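PDB 4MAD: beta-galactosidase from Bacillus circulans, which probably hydrolyses terminal non-reducing beta-D-galactose residues in beta-D-galactosides, as a member of glycosyl hydrolase family 35. Local coordinates for residues A37-F41 with I84-F90; R153-S158 with R192-E196; L355-F361 with Q583-D589; E510-H516 with L575-H581. All coordinates share one frame. Residues are numbered along the deposited sequence.

Contact 1 (A37-F41 with I84-F90)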
# COMPACT_ATOMS: atom_id res chain seq x y z
N ALA A 37 2.71 15.29 -0.97
CA ALA A 37 2.16 13.99 -1.37
C ALA A 37 0.98 13.54 -0.51
O ALA A 37 1.06 13.50 0.68
CB ALA A 37 3.21 12.96 -1.37
N MET A 38 -0.11 13.24 -1.20
CA MET A 38 -1.24 12.61 -0.61
C MET A 38 -1.85 11.63 -1.62
O MET A 38 -2.08 11.97 -2.71
CB MET A 38 -2.29 13.62 -0.20
CG MET A 38 -3.53 13.01 0.30
SD MET A 38 -4.84 14.20 0.71
CE MET A 38 -6.15 13.06 1.06
N HIS A 39 -2.09 10.42 -1.19
CA HIS A 39 -2.61 9.40 -2.09
C HIS A 39 -4.11 9.20 -1.91
O HIS A 39 -4.54 8.89 -0.85
CB HIS A 39 -1.94 8.09 -1.77
CG HIS A 39 -0.47 8.11 -1.94
ND1 HIS A 39 0.19 9.08 -2.65
CD2 HIS A 39 0.49 7.29 -1.46
CE1 HIS A 39 1.48 8.84 -2.62
NE2 HIS A 39 1.69 7.77 -1.88
N TYR A 40 -4.87 9.34 -2.96
CA TYR A 40 -6.31 9.27 -2.79
C TYR A 40 -6.68 7.93 -2.16
O TYR A 40 -7.63 7.83 -1.47
CB TYR A 40 -7.07 9.50 -4.11
CG TYR A 40 -6.62 8.62 -5.21
CD1 TYR A 40 -7.33 7.51 -5.55
CD2 TYR A 40 -5.52 8.90 -5.90
CE1 TYR A 40 -6.89 6.66 -6.53
CE2 TYR A 40 -5.08 8.07 -6.91
CZ TYR A 40 -5.76 6.93 -7.22
OH TYR A 40 -5.34 6.10 -8.19
N PHE A 41 -5.90 6.91 -2.46
CA PHE A 41 -6.26 5.53 -2.16
C PHE A 41 -5.96 5.18 -0.74
O PHE A 41 -6.22 4.09 -0.32
CB PHE A 41 -5.64 4.55 -3.11
CG PHE A 41 -4.18 4.79 -3.42
CD1 PHE A 41 -3.21 4.18 -2.67
CD2 PHE A 41 -3.77 5.59 -4.45
CE1 PHE A 41 -1.93 4.32 -2.99
CE2 PHE A 41 -2.49 5.75 -4.73
CZ PHE A 41 -1.57 5.12 -3.99
N ILE A 84 -13.32 5.03 -3.04
CA ILE A 84 -11.99 5.42 -2.68
C ILE A 84 -11.10 5.48 -3.92
O ILE A 84 -10.06 6.05 -3.91
CB ILE A 84 -11.35 4.54 -1.59
CG1 ILE A 84 -10.24 5.31 -0.88
CG2 ILE A 84 -10.77 3.38 -2.15
CD1 ILE A 84 -9.72 4.61 0.27
N ALA A 85 -11.55 4.85 -4.98
CA ALA A 85 -10.84 4.84 -6.24
C ALA A 85 -11.24 5.97 -7.22
O ALA A 85 -10.80 5.95 -8.32
CB ALA A 85 -10.99 3.55 -6.90
N ASP A 86 -12.07 6.92 -6.81
CA ASP A 86 -12.54 7.92 -7.72
C ASP A 86 -11.48 9.00 -7.78
O ASP A 86 -11.56 9.97 -7.12
CB ASP A 86 -13.83 8.52 -7.22
CG ASP A 86 -14.60 9.28 -8.30
OD1 ASP A 86 -14.02 9.77 -9.23
OD2 ASP A 86 -15.77 9.39 -8.18
N ILE A 87 -10.47 8.78 -8.59
CA ILE A 87 -9.40 9.72 -8.74
C ILE A 87 -9.89 11.02 -9.33
O ILE A 87 -9.46 12.07 -8.95
CB ILE A 87 -8.24 9.11 -9.49
CG1 ILE A 87 -7.03 9.99 -9.42
CG2 ILE A 87 -8.61 8.80 -10.88
CD1 ILE A 87 -5.92 9.42 -10.14
N VAL A 88 -10.88 10.94 -10.19
CA VAL A 88 -11.41 12.17 -10.70
C VAL A 88 -11.97 13.10 -9.58
O VAL A 88 -11.68 14.26 -9.53
CB VAL A 88 -12.41 11.89 -11.78
CG1 VAL A 88 -13.10 13.12 -12.22
CG2 VAL A 88 -11.72 11.27 -12.94
N ARG A 89 -12.72 12.56 -8.65
CA ARG A 89 -13.26 13.31 -7.57
C ARG A 89 -12.13 13.89 -6.72
O ARG A 89 -12.19 14.99 -6.33
CB ARG A 89 -14.14 12.42 -6.74
CG ARG A 89 -14.76 13.10 -5.52
CD ARG A 89 -15.49 12.13 -4.63
NE ARG A 89 -15.81 12.72 -3.34
CZ ARG A 89 -16.50 12.13 -2.40
NH1 ARG A 89 -16.95 10.92 -2.57
NH2 ARG A 89 -16.74 12.79 -1.28
N PHE A 90 -11.11 13.09 -6.49
CA PHE A 90 -10.05 13.55 -5.64
C PHE A 90 -9.38 14.75 -6.26
O PHE A 90 -9.21 15.75 -5.63
CB PHE A 90 -9.03 12.43 -5.44
CG PHE A 90 -7.76 12.87 -4.76
CD1 PHE A 90 -7.71 13.06 -3.43
CD2 PHE A 90 -6.63 13.08 -5.47
CE1 PHE A 90 -6.59 13.46 -2.84
CE2 PHE A 90 -5.51 13.49 -4.86
CZ PHE A 90 -5.49 13.67 -3.57

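Contact 2 (R153-S158 with R192-E196)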
# COMPACT_ATOMS: atom_id res chain seq x y z
N ARG A 153 -8.17 13.13 -18.80
CA ARG A 153 -7.96 14.09 -19.84
C ARG A 153 -8.65 15.46 -19.58
O ARG A 153 -8.05 16.47 -19.73
CB ARG A 153 -8.39 13.51 -21.17
CG ARG A 153 -7.83 14.21 -22.34
CD ARG A 153 -7.97 13.36 -23.59
NE ARG A 153 -6.94 12.34 -23.62
CZ ARG A 153 -7.11 11.03 -23.80
NH1 ARG A 153 -8.28 10.48 -23.98
NH2 ARG A 153 -6.06 10.27 -23.76
N PRO A 154 -9.87 15.44 -19.09
CA PRO A 154 -10.59 16.66 -18.80
C PRO A 154 -9.88 17.45 -17.72
O PRO A 154 -10.17 18.61 -17.55
CB PRO A 154 -11.88 16.15 -18.23
CG PRO A 154 -12.04 14.91 -18.75
CD PRO A 154 -10.71 14.29 -18.81
N LEU A 155 -9.02 16.80 -16.96
CA LEU A 155 -8.37 17.41 -15.80
C LEU A 155 -7.00 18.02 -16.04
O LEU A 155 -6.45 18.66 -15.19
CB LEU A 155 -8.37 16.46 -14.62
CG LEU A 155 -9.70 16.00 -14.08
CD1 LEU A 155 -9.48 14.86 -13.18
CD2 LEU A 155 -10.46 17.14 -13.41
N LEU A 156 -6.50 17.83 -17.24
CA LEU A 156 -5.26 18.40 -17.67
C LEU A 156 -5.31 19.92 -17.75
O LEU A 156 -6.28 20.50 -18.11
CB LEU A 156 -4.82 17.79 -18.98
CG LEU A 156 -4.65 16.29 -19.03
CD1 LEU A 156 -4.55 15.84 -20.44
CD2 LEU A 156 -3.45 15.81 -18.23
N SER A 157 -4.22 20.56 -17.41
CA SER A 157 -4.18 21.98 -17.45
C SER A 157 -4.46 22.48 -18.87
O SER A 157 -5.07 23.48 -19.05
CB SER A 157 -2.88 22.52 -16.95
OG SER A 157 -1.82 22.14 -17.74
N SER A 158 -4.04 21.71 -19.85
CA SER A 158 -4.25 22.03 -21.25
C SER A 158 -5.72 22.01 -21.63
O SER A 158 -6.09 22.41 -22.69
CB SER A 158 -3.40 21.19 -22.19
OG SER A 158 -3.68 19.86 -22.09
N ARG A 192 -1.25 10.65 -25.02
CA ARG A 192 -2.48 10.64 -24.27
C ARG A 192 -2.73 11.91 -23.44
O ARG A 192 -3.76 12.06 -22.88
CB ARG A 192 -2.48 9.43 -23.35
CG ARG A 192 -2.44 8.10 -24.06
CD ARG A 192 -2.46 6.96 -23.09
NE ARG A 192 -2.63 5.67 -23.69
CZ ARG A 192 -1.64 4.94 -24.18
NH1 ARG A 192 -0.43 5.40 -24.20
NH2 ARG A 192 -1.87 3.76 -24.67
N VAL A 193 -1.77 12.80 -23.39
CA VAL A 193 -1.96 14.08 -22.73
C VAL A 193 -1.89 15.29 -23.65
O VAL A 193 -2.11 15.15 -24.82
CB VAL A 193 -1.13 14.23 -21.45
CG1 VAL A 193 -1.35 13.04 -20.57
CG2 VAL A 193 0.28 14.45 -21.75
N GLY A 194 -1.61 16.46 -23.08
CA GLY A 194 -1.43 17.68 -23.83
C GLY A 194 0.01 18.13 -23.72
O GLY A 194 0.90 17.36 -23.82
N ASN A 195 0.20 19.39 -23.45
CA ASN A 195 1.52 19.96 -23.30
C ASN A 195 2.01 20.03 -21.86
O ASN A 195 2.84 20.79 -21.57
CB ASN A 195 1.64 21.32 -23.95
CG ASN A 195 0.69 22.29 -23.39
OD1 ASN A 195 0.12 22.09 -22.37
ND2 ASN A 195 0.53 23.39 -24.06
N GLU A 196 1.47 19.22 -20.99
CA GLU A 196 1.86 19.22 -19.61
C GLU A 196 3.31 18.80 -19.47
O GLU A 196 3.81 18.13 -20.30
CB GLU A 196 0.97 18.29 -18.80
CG GLU A 196 -0.43 18.77 -18.58
CD GLU A 196 -1.30 18.71 -19.80
OE1 GLU A 196 -1.17 17.83 -20.60
OE2 GLU A 196 -2.11 19.58 -19.95

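Contact 3 (L355-F361 with Q583-D589)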
# COMPACT_ATOMS: atom_id res chain seq x y z
N LEU A 355 -13.73 7.43 22.28
CA LEU A 355 -13.61 6.06 22.72
C LEU A 355 -15.00 5.47 22.67
O LEU A 355 -15.93 6.15 22.92
CB LEU A 355 -13.21 5.93 24.17
CG LEU A 355 -12.02 6.49 24.84
CD1 LEU A 355 -12.33 7.82 25.27
CD2 LEU A 355 -11.67 5.68 25.97
N PHE A 356 -15.11 4.21 22.35
CA PHE A 356 -16.38 3.54 22.40
C PHE A 356 -16.42 2.37 23.36
O PHE A 356 -17.41 1.75 23.50
CB PHE A 356 -16.85 3.14 21.02
CG PHE A 356 -17.29 4.28 20.15
CD1 PHE A 356 -18.58 4.75 20.21
CD2 PHE A 356 -16.47 4.80 19.22
CE1 PHE A 356 -18.97 5.73 19.41
CE2 PHE A 356 -16.87 5.79 18.42
CZ PHE A 356 -18.11 6.26 18.50
N GLY A 357 -15.30 2.07 23.98
CA GLY A 357 -15.25 1.12 25.04
C GLY A 357 -15.19 -0.32 24.58
O GLY A 357 -14.96 -0.57 23.44
N LYS A 358 -15.41 -1.24 25.49
CA LYS A 358 -15.31 -2.63 25.16
C LYS A 358 -16.45 -3.21 24.36
O LYS A 358 -17.57 -3.01 24.66
CB LYS A 358 -15.09 -3.45 26.40
CG LYS A 358 -15.58 -4.81 26.23
CD LYS A 358 -14.96 -5.77 27.17
CE LYS A 358 -14.09 -5.14 28.24
NZ LYS A 358 -14.03 -6.04 29.41
N VAL A 359 -16.12 -3.99 23.34
CA VAL A 359 -17.05 -4.84 22.60
C VAL A 359 -16.77 -6.32 22.82
O VAL A 359 -15.71 -6.80 22.51
CB VAL A 359 -16.99 -4.60 21.10
CG1 VAL A 359 -17.82 -5.56 20.35
CG2 VAL A 359 -17.32 -3.25 20.76
N LYS A 360 -17.73 -7.04 23.37
CA LYS A 360 -17.57 -8.46 23.62
C LYS A 360 -17.87 -9.31 22.41
O LYS A 360 -18.79 -9.05 21.68
CB LYS A 360 -18.45 -8.91 24.78
CG LYS A 360 -18.32 -8.07 25.98
CD LYS A 360 -19.02 -8.65 27.16
CE LYS A 360 -19.88 -7.65 27.81
NZ LYS A 360 -19.16 -6.40 27.77
N PHE A 361 -17.12 -10.37 22.24
CA PHE A 361 -17.39 -11.21 21.13
C PHE A 361 -18.22 -12.37 21.65
O PHE A 361 -17.73 -13.18 22.33
CB PHE A 361 -16.11 -11.69 20.47
CG PHE A 361 -15.34 -10.61 19.77
CD1 PHE A 361 -15.91 -9.80 18.86
CD2 PHE A 361 -14.04 -10.42 20.05
CE1 PHE A 361 -15.20 -8.83 18.28
CE2 PHE A 361 -13.34 -9.47 19.44
CZ PHE A 361 -13.91 -8.68 18.57
N GLN A 583 -11.77 -12.54 24.66
CA GLN A 583 -13.20 -12.32 24.75
C GLN A 583 -13.77 -11.03 24.17
O GLN A 583 -14.92 -10.92 23.99
CB GLN A 583 -13.65 -12.48 26.18
CG GLN A 583 -13.38 -13.79 26.82
CD GLN A 583 -14.07 -14.96 26.18
OE1 GLN A 583 -15.14 -14.86 25.61
NE2 GLN A 583 -13.46 -16.12 26.30
N SER A 584 -12.90 -10.08 23.93
CA SER A 584 -13.29 -8.73 23.59
C SER A 584 -12.19 -7.90 22.98
O SER A 584 -11.07 -8.23 23.02
CB SER A 584 -13.75 -8.02 24.84
OG SER A 584 -12.67 -7.76 25.66
N VAL A 585 -12.53 -6.67 22.42
CA VAL A 585 -11.65 -5.60 22.13
C VAL A 585 -12.22 -4.26 22.69
O VAL A 585 -13.36 -4.17 22.93
CB VAL A 585 -11.41 -5.45 20.61
CG1 VAL A 585 -10.70 -6.69 20.07
CG2 VAL A 585 -12.72 -5.22 19.88
N THR A 586 -11.37 -3.34 22.61
CA THR A 586 -11.77 -2.05 23.13
C THR A 586 -11.50 -0.94 22.15
O THR A 586 -10.54 -0.98 21.47
CB THR A 586 -11.00 -1.67 24.37
OG1 THR A 586 -10.77 -2.81 25.14
CG2 THR A 586 -11.84 -0.77 25.18
N PHE A 587 -12.39 0.03 22.06
CA PHE A 587 -12.22 1.09 21.12
C PHE A 587 -11.69 2.29 21.93
O PHE A 587 -12.24 2.61 22.92
CB PHE A 587 -13.53 1.41 20.43
CG PHE A 587 -13.95 0.40 19.42
CD1 PHE A 587 -13.93 0.67 18.09
CD2 PHE A 587 -14.34 -0.81 19.82
CE1 PHE A 587 -14.28 -0.27 17.19
CE2 PHE A 587 -14.70 -1.76 18.92
CZ PHE A 587 -14.67 -1.48 17.62
N VAL A 588 -10.63 2.91 21.48
CA VAL A 588 -9.99 4.00 22.18
C VAL A 588 -9.88 5.27 21.31
O VAL A 588 -10.16 5.21 20.15
CB VAL A 588 -8.62 3.58 22.68
CG1 VAL A 588 -8.75 2.41 23.53
CG2 VAL A 588 -7.74 3.25 21.56
N ASP A 589 -9.51 6.41 21.90
CA ASP A 589 -9.52 7.67 21.20
C ASP A 589 -8.17 8.19 20.75
O ASP A 589 -8.06 9.23 20.21
CB ASP A 589 -10.29 8.73 21.98
CG ASP A 589 -9.51 9.32 23.06
OD1 ASP A 589 -8.52 8.78 23.46
OD2 ASP A 589 -9.92 10.36 23.54

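Contact 4 (E510-H516 with L575-H581)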
# COMPACT_ATOMS: atom_id res chain seq x y z
N GLU A 510 -7.20 -22.61 20.16
CA GLU A 510 -5.99 -21.87 19.95
C GLU A 510 -5.27 -22.42 18.74
O GLU A 510 -5.39 -23.56 18.46
CB GLU A 510 -5.11 -21.98 21.16
CG GLU A 510 -5.74 -21.41 22.35
CD GLU A 510 -5.81 -19.89 22.29
OE1 GLU A 510 -4.82 -19.29 22.67
OE2 GLU A 510 -6.81 -19.34 21.88
N ASN A 511 -4.59 -21.58 18.01
CA ASN A 511 -3.81 -21.98 16.84
C ASN A 511 -4.61 -22.36 15.62
O ASN A 511 -4.06 -22.73 14.63
CB ASN A 511 -2.77 -23.00 17.22
CG ASN A 511 -1.72 -22.42 18.07
OD1 ASN A 511 -1.41 -22.95 19.08
ND2 ASN A 511 -1.21 -21.31 17.68
N PHE A 512 -5.90 -22.12 15.71
CA PHE A 512 -6.80 -22.20 14.59
C PHE A 512 -7.44 -20.82 14.37
O PHE A 512 -7.79 -20.16 15.28
CB PHE A 512 -7.92 -23.18 14.87
CG PHE A 512 -7.51 -24.61 14.89
CD1 PHE A 512 -7.91 -25.47 13.90
CD2 PHE A 512 -6.79 -25.12 15.90
CE1 PHE A 512 -7.58 -26.77 13.96
CE2 PHE A 512 -6.48 -26.42 15.95
CZ PHE A 512 -6.85 -27.23 14.97
N PRO A 513 -7.57 -20.41 13.13
CA PRO A 513 -8.17 -19.11 12.90
C PRO A 513 -9.65 -19.15 13.15
O PRO A 513 -10.29 -20.03 12.69
CB PRO A 513 -7.84 -18.83 11.42
CG PRO A 513 -6.74 -19.65 11.14
CD PRO A 513 -6.96 -20.88 11.89
N TYR A 514 -10.15 -18.15 13.85
CA TYR A 514 -11.56 -17.99 14.06
C TYR A 514 -12.01 -16.58 13.78
O TYR A 514 -11.32 -15.68 14.08
CB TYR A 514 -11.94 -18.33 15.48
CG TYR A 514 -12.16 -19.76 15.76
CD1 TYR A 514 -13.42 -20.28 15.88
CD2 TYR A 514 -11.10 -20.60 15.92
CE1 TYR A 514 -13.61 -21.59 16.17
CE2 TYR A 514 -11.27 -21.90 16.19
CZ TYR A 514 -12.51 -22.40 16.33
OH TYR A 514 -12.66 -23.72 16.58
N PHE A 515 -13.19 -16.44 13.22
CA PHE A 515 -13.89 -15.21 13.15
C PHE A 515 -14.64 -14.95 14.48
O PHE A 515 -15.27 -15.81 14.99
CB PHE A 515 -14.88 -15.21 12.01
CG PHE A 515 -14.25 -15.33 10.65
CD1 PHE A 515 -13.83 -14.24 9.98
CD2 PHE A 515 -14.09 -16.56 10.06
CE1 PHE A 515 -13.28 -14.35 8.77
CE2 PHE A 515 -13.55 -16.65 8.85
CZ PHE A 515 -13.14 -15.55 8.21
N HIS A 516 -14.56 -13.77 15.00
CA HIS A 516 -15.20 -13.47 16.23
C HIS A 516 -16.13 -12.32 15.92
O HIS A 516 -15.72 -11.39 15.33
CB HIS A 516 -14.17 -13.00 17.18
CG HIS A 516 -13.21 -14.04 17.60
ND1 HIS A 516 -13.54 -15.07 18.42
CD2 HIS A 516 -11.91 -14.23 17.29
CE1 HIS A 516 -12.49 -15.83 18.63
NE2 HIS A 516 -11.49 -15.35 17.94
N LEU A 575 -13.71 -9.85 13.68
CA LEU A 575 -12.30 -9.91 13.84
C LEU A 575 -11.87 -11.29 13.51
O LEU A 575 -12.41 -12.16 14.04
CB LEU A 575 -11.95 -9.63 15.26
CG LEU A 575 -10.52 -9.69 15.70
CD1 LEU A 575 -10.24 -8.77 16.84
CD2 LEU A 575 -10.19 -11.05 16.07
N LEU A 576 -10.90 -11.47 12.62
CA LEU A 576 -10.35 -12.79 12.34
C LEU A 576 -9.02 -12.86 13.04
O LEU A 576 -8.17 -12.10 12.75
CB LEU A 576 -10.15 -13.01 10.85
CG LEU A 576 -9.42 -14.27 10.37
CD1 LEU A 576 -10.05 -15.52 10.85
CD2 LEU A 576 -9.23 -14.33 8.85
N GLU A 577 -8.89 -13.75 13.99
CA GLU A 577 -7.66 -13.95 14.69
C GLU A 577 -7.11 -15.32 14.37
O GLU A 577 -7.79 -16.26 14.39
CB GLU A 577 -7.83 -13.82 16.18
CG GLU A 577 -6.82 -14.53 16.95
CD GLU A 577 -5.46 -13.82 17.01
OE1 GLU A 577 -5.43 -12.59 17.09
OE2 GLU A 577 -4.44 -14.51 16.97
N LEU A 578 -5.85 -15.32 14.00
CA LEU A 578 -5.11 -16.49 13.57
C LEU A 578 -4.71 -17.49 14.62
O LEU A 578 -4.66 -18.62 14.36
CB LEU A 578 -3.92 -16.13 12.68
CG LEU A 578 -4.21 -15.35 11.43
CD1 LEU A 578 -2.98 -15.10 10.59
CD2 LEU A 578 -5.31 -15.93 10.66
N HIS A 579 -4.30 -17.02 15.77
CA HIS A 579 -3.70 -17.88 16.74
C HIS A 579 -4.29 -17.96 18.14
O HIS A 579 -4.54 -19.02 18.64
CB HIS A 579 -2.26 -17.49 16.92
CG HIS A 579 -1.46 -17.58 15.68
ND1 HIS A 579 -1.02 -18.77 15.18
CD2 HIS A 579 -1.03 -16.62 14.83
CE1 HIS A 579 -0.35 -18.55 14.07
NE2 HIS A 579 -0.35 -17.26 13.83
N LYS A 580 -4.38 -16.81 18.77
CA LYS A 580 -4.72 -16.75 20.17
C LYS A 580 -5.94 -15.90 20.38
O LYS A 580 -5.95 -14.81 20.00
CB LYS A 580 -3.56 -16.23 20.96
CG LYS A 580 -2.39 -17.12 21.01
CD LYS A 580 -1.28 -16.44 21.72
CE LYS A 580 -0.08 -17.29 21.98
NZ LYS A 580 0.99 -16.46 22.53
N HIS A 581 -6.95 -16.47 21.01
CA HIS A 581 -8.26 -15.88 21.06
C HIS A 581 -8.61 -15.30 22.43
O HIS A 581 -8.11 -15.74 23.41
CB HIS A 581 -9.28 -16.94 20.64
CG HIS A 581 -8.96 -17.56 19.33
ND1 HIS A 581 -9.13 -16.91 18.14
CD2 HIS A 581 -8.40 -18.75 19.03
CE1 HIS A 581 -8.69 -17.66 17.16
NE2 HIS A 581 -8.26 -18.79 17.67

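Contact 1 (A37-F41 with I84-F90)
Tyr-40 is gripped by carbon on two fronts, and its ring and its CB each make a CH-pi contact. This happens just past strand 34-38, the first strand of the (beta/alpha)8 barrel, against the start of helix 87-97. Ile-87 CG1 lies over one face of the Tyr-40 ring, 4.0 Å from the ring centroid. Ile-87 CD1 comes to 3.6 Å from Tyr-40 CE2. Three residues along the helix from Ile-87, Phe-90 takes Tyr-40 CB over the face of its ring, 3.8 Å from the centroid. The two rings themselves meet obliquely, with centroids 5.9 Å apart. Met-38 adds a Met-aromatic contact: its SD is at the edge of the Phe-90 ring, 5.3 Å from the centroid. All of this is apolar and buried. The polar end of Tyr-40 turns elsewhere, where OH bonds to His-72 NE2 and Ala-68 N. Trp-48 packs edge-to-face with Phe-90. Asp-86 is the N-cap just before the helix; its OD1 accepts from Arg-89 N at 3.1 Å. Before it, the 3-10 turn at Ile-84 and Ala-85 borders the edge of the Tyr-40 ring. Ile-84 O is buried there without a hydrogen-bond partner, 3.5 Å from Tyr-40 CD1. Ile-84 CD1 also reaches to 3.6 Å from Phe-41 O.

Contact 2 (R153-S158 with R192-E196)
Glu-196 OE2 accepts from Ser-158 twice, from OG at 2.7 Å and from the backbone N at 2.9 Å. Its other oxygen, OE1, takes Gly-194 N at 2.9 Å, so the carboxylate ties its own loop to the one opposite. At the other end, Arg-153 grips Arg-192 O with two donors, NH2 at 3.0 Å and NE at 3.3 Å. The Arg-192 side chain leads away and forms a salt bridge with Asp-146 of helix 135-152. Between these polar ends lies Leu-156. Its CD1 packs 3.9 Å from Val-193 CB, and its CB is 3.4 Å from Glu-196 OE2. Gly-194 passes close to Ser-158, with CA 3.6 Å from OG; a CB here would clash with that hydroxyl. The two segments are successive alpha-to-beta loops of the (beta/alpha)8 barrel, after helices 135-152 and 179-192. They lead into the neighbouring parallel strands 163-167 and 197-202, at the N-terminal end of the barrel, as is usual for such loops.

Contact 3 (L355-F361 with Q583-D589)
Strands 357-360 and 584-588 pair antiparallel in the eight-stranded sheet of the C-terminal beta domain, and a classic beta bulge opens the pairing. Phe-356 and Gly-357 both face Phe-587. Phe-587 O accepts from Gly-357 N at 3.3 Å and, weakly, from Phe-356 N at 3.3 Å. Gly-357 O takes Phe-587 N at 3.0 Å. The next hydrogen-bonded pair is complete on both sides: Val-359 N reaches Val-585 O at 2.8 Å, and Val-585 N reaches Val-359 O at 3.2 Å. Phe-361 N then donates to Gln-583 O at 2.9 Å, nearly linearly. Two acceptors also receive CA-H...O contacts, Val-585 O from Lys-358 CA at 3.3 Å and Gly-357 O from Thr-586 CA at 3.5 Å. The outward-facing groups of strand 584-588 are met by its other neighbour, strand 528-531, through backbone bonds of Thr-586 with Asp-531 and Val-588 with Phe-529. Ser-584 O accepts a hydrogen bond from Trp-535 NE1. Lys-358, Lys-360, Ser-584 and Thr-586 share one face. Val-359, Val-585 and Phe-587 form the other, packed against Leu-520 and Leu-575. There Val-359 CG2 lies 3.5 Å from Phe-587 CE2.

Contact 4 (E510-H516 with L575-H581)
Glu-510 opens the first segment by accepting a bond from the other one: its OE2 takes His-581 N at 3.0 Å. Asn-511 donates its N to His-579 O at 2.6 Å. The CA-to-CB bond of Phe-512 points away, but Phe-512 O accepts from His-581 NE2 at 2.8 Å. Pro-513 CB packs on Leu-578 CD2 at 3.9 Å and on Leu-576 CD1 at 4.0 Å. Regular antiparallel pairing starts at Tyr-514. Its N meets Glu-577 O at 3.1 Å, and Glu-577 N meets Tyr-514 O at 3.1 Å. The edge of the Tyr-514 ring points at the face of the His-581 ring. Phe-515 forms a non-hydrogen-bonded pair with Leu-576, whose CD1 sits over its ring, 3.9 Å from the centroid. His-516 pairs with Leu-575, with N to O at 2.9 Å and O to N at 3.0 Å. Its NE2 also shares a hydrogen bond with His-581 ND1 at 2.8 Å. Tyr-514, His-516 and His-581 thus form an aromatic cluster. Glu-577 OE2 braces the turn through His-579 N and Lys-580 N, while OE1 bonds to Tyr-550. Strands 514-522 and 569-577 are central in the eight-stranded sheet, between 357-366 and 537-542. Pro-513 and His-579 touch strand 419-424, and Asn-511, Phe-512 and His-579 touch strand 427-433, of the other beta domain.

Contacts 1 and 2 belong to the (beta/alpha)8 barrel, which carries the predicted catalytic residues; contacts 3 and 4 share one sheet of the C-terminal beta domain. Contact 1 lies nearest the predicted catalytic centre, with the side chain of Phe-41 about 11 Å from that of Glu-247, the predicted nucleophile. Contacts 1 and 2, centres about 18 Å apart, touch through Val-88 CG1 and Leu-155 CD1 at 4.1 Å. Contacts 3 and 4 have centres about 17 Å apart and pack directly, with Phe-361 CG 3.7 Å from His-516 CB. Their strands 357-366 and 514-522 are neighbours. Contacts 2 and 4 have centres about 50 Å apart. Contacts 2 to 4 lie away from the annotated sites.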